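Local coordinates for protein flavodoxin-like domain (Synechococcus elongatus PCC 6301, PDB 3HLY) that probably binds a flavin cofactor such as FMN and serves in electron transfer, at residues S9-S14 with F88-G93. Sequence-based numbering, arbitrary orientation.
Sequences SDYGYS and FDSYGG
Two loops meet at the C-terminal ends of the parallel strands of a flavodoxin-like fold. S9-S14 joins strand 3-7 to helix 14-27; F88-G93 leads from the end of strand 84-88 toward helix 98-107. Y11 carries much of the contact. Its CG stands anti to the backbone N (chi1 -179°), sending the ring along the other loop. CB and CG make no close approach. CD1 and CE1 pass S90 OG, CE1 at 3.5 Å; that hydroxyl is hydrogen-bonded to T59 O. CD2 nears G92 CA; CE2 and CZ approach G92 CA and G93 N, CZ 3.3 Å from G92 CA. This CA lies over one ring face, a CH-pi contact. Y11 OH accepts a bent hydrogen bond from G93 N (2.8 Å, 135°). A phenylalanine here lacks that hydroxyl, and the loop end would probably be less well fixed. Within the type II' turn Y11-S14, Y13 N gives S90 O a nearly straight bond of 2.9 Å. The Y13 and Y91 side chains run side by side; Y13 CE2 meets the Y91 ring edge. In flavodoxins the equivalent loops line the FMN site. Two backbone N-H donors and a CH-pi contact, all neutral, probably hold these loops together.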
loop_
_atom_site.group_PDB
_atom_site.type_symbol
_atom_site.label_atom_id
_atom_site.label_comp_id
_atom_site.label_asym_id
_atom_site.label_seq_id
_atom_site.Cartn_x
_atom_site.Cartn_y
_atom_site.Cartn_z
ATOM N N SER A 9 -10.976 -5.002 -1.051
ATOM C CA SER A 9 -11.322 -6.395 -0.848
ATOM C C SER A 9 -11.770 -7.017 -2.152
ATOM O O SER A 9 -12.590 -6.457 -2.868
ATOM C CB SER A 9 -12.445 -6.527 0.178
ATOM O OG SER A 9 -11.938 -6.388 1.493
ATOM N N ASP A 10 -11.209 -8.176 -2.460
ATOM C CA ASP A 10 -11.570 -8.925 -3.648
ATOM C C ASP A 10 -11.454 -8.214 -4.993
ATOM O O ASP A 10 -12.243 -8.478 -5.900
ATOM C CB ASP A 10 -12.986 -9.488 -3.470
ATOM C CG ASP A 10 -13.136 -10.261 -2.170
ATOM O OD1 ASP A 10 -12.132 -10.864 -1.733
ATOM O OD2 ASP A 10 -14.243 -10.277 -1.580
ATOM N N TYR A 11 -10.476 -7.322 -5.122
ATOM C CA TYR A 11 -10.228 -6.627 -6.382
ATOM C C TYR A 11 -8.937 -7.208 -6.940
ATOM O O TYR A 11 -7.870 -7.051 -6.347
ATOM C CB TYR A 11 -10.046 -5.121 -6.170
ATOM C CG TYR A 11 -9.812 -4.374 -7.465
ATOM C CD1 TYR A 11 -8.796 -3.426 -7.573
ATOM C CD2 TYR A 11 -10.597 -4.633 -8.594
ATOM C CE1 TYR A 11 -8.560 -2.759 -8.774
ATOM C CE2 TYR A 11 -10.371 -3.971 -9.798
ATOM C CZ TYR A 11 -9.349 -3.041 -9.883
ATOM O OH TYR A 11 -9.088 -2.419 -11.081
ATOM N N GLY A 12 -9.025 -7.886 -8.075
ATOM C CA GLY A 12 -7.834 -8.488 -8.644
ATOM C C GLY A 12 -7.198 -9.434 -7.635
ATOM O O GLY A 12 -7.875 -10.294 -7.066
ATOM N N TYR A 13 -5.899 -9.274 -7.403
ATOM C CA TYR A 13 -5.183 -10.109 -6.445
ATOM C C TYR A 13 -4.753 -9.299 -5.227
ATOM O O TYR A 13 -3.789 -9.655 -4.550
ATOM C CB TYR A 13 -3.963 -10.740 -7.112
ATOM C CG TYR A 13 -4.321 -11.833 -8.090
ATOM C CD1 TYR A 13 -4.271 -13.178 -7.715
ATOM C CD2 TYR A 13 -4.731 -11.527 -9.385
ATOM C CE1 TYR A 13 -4.623 -14.188 -8.610
ATOM C CE2 TYR A 13 -5.085 -12.528 -10.285
ATOM C CZ TYR A 13 -5.028 -13.851 -9.893
ATOM O OH TYR A 13 -5.376 -14.834 -10.787
ATOM N N SER A 14 -5.478 -8.216 -4.949
ATOM C CA SER A 14 -5.166 -7.349 -3.817
ATOM C C SER A 14 -5.038 -8.082 -2.480
ATOM O O SER A 14 -4.057 -7.885 -1.765
ATOM C CB SER A 14 -6.215 -6.242 -3.681
ATOM O OG SER A 14 -6.046 -5.267 -4.687
ATOM N N PHE A 88 1.945 -1.398 -5.205
ATOM C CA PHE A 88 1.874 -2.693 -5.877
ATOM C C PHE A 88 0.658 -2.716 -6.792
ATOM O O PHE A 88 -0.424 -2.256 -6.426
ATOM C CB PHE A 88 1.827 -3.856 -4.872
ATOM C CG PHE A 88 0.523 -4.004 -4.125
ATOM C CD1 PHE A 88 -0.536 -4.713 -4.676
ATOM C CD2 PHE A 88 0.390 -3.514 -2.823
ATOM C CE1 PHE A 88 -1.708 -4.946 -3.940
ATOM C CE2 PHE A 88 -0.781 -3.740 -2.076
ATOM C CZ PHE A 88 -1.829 -4.458 -2.632
ATOM N N ASP A 89 0.850 -3.223 -8.002
ATOM C CA ASP A 89 -0.246 -3.306 -8.954
ATOM C C ASP A 89 -1.162 -4.448 -8.522
ATOM O O ASP A 89 -0.712 -5.582 -8.356
ATOM C CB ASP A 89 0.307 -3.556 -10.353
ATOM C CG ASP A 89 -0.747 -3.413 -11.427
ATOM O OD1 ASP A 89 -0.365 -3.183 -12.597
ATOM O OD2 ASP A 89 -1.953 -3.534 -11.107
ATOM N N SER A 90 -2.442 -4.145 -8.335
ATOM C CA SER A 90 -3.409 -5.146 -7.909
ATOM C C SER A 90 -3.880 -6.086 -9.023
ATOM O O SER A 90 -4.482 -7.131 -8.746
ATOM C CB SER A 90 -4.611 -4.453 -7.277
ATOM O OG SER A 90 -5.212 -3.555 -8.186
ATOM N N TYR A 91 -3.590 -5.717 -10.272
ATOM C CA TYR A 91 -3.987 -6.493 -11.450
ATOM C C TYR A 91 -5.503 -6.644 -11.489
ATOM O O TYR A 91 -6.022 -7.746 -11.659
ATOM C CB TYR A 91 -3.330 -7.875 -11.442
ATOM C CG TYR A 91 -3.351 -8.582 -12.783
ATOM C CD1 TYR A 91 -2.940 -7.927 -13.947
ATOM C CD2 TYR A 91 -3.747 -9.915 -12.886
ATOM C CE1 TYR A 91 -2.923 -8.586 -15.185
ATOM C CE2 TYR A 91 -3.734 -10.586 -14.118
ATOM C CZ TYR A 91 -3.322 -9.915 -15.260
ATOM O OH TYR A 91 -3.310 -10.570 -16.472
ATOM N N GLY A 92 -6.201 -5.525 -11.327
ATOM C CA GLY A 92 -7.651 -5.536 -11.337
ATOM C C GLY A 92 -8.250 -5.372 -12.723
ATOM O O GLY A 92 -7.795 -5.993 -13.686
ATOM N N GLY A 93 -9.275 -4.534 -12.830
ATOM C CA GLY A 93 -9.918 -4.322 -14.118
ATOM C C GLY A 93 -9.392 -3.091 -14.821
ATOM O O GLY A 93 -8.465 -3.164 -15.628
#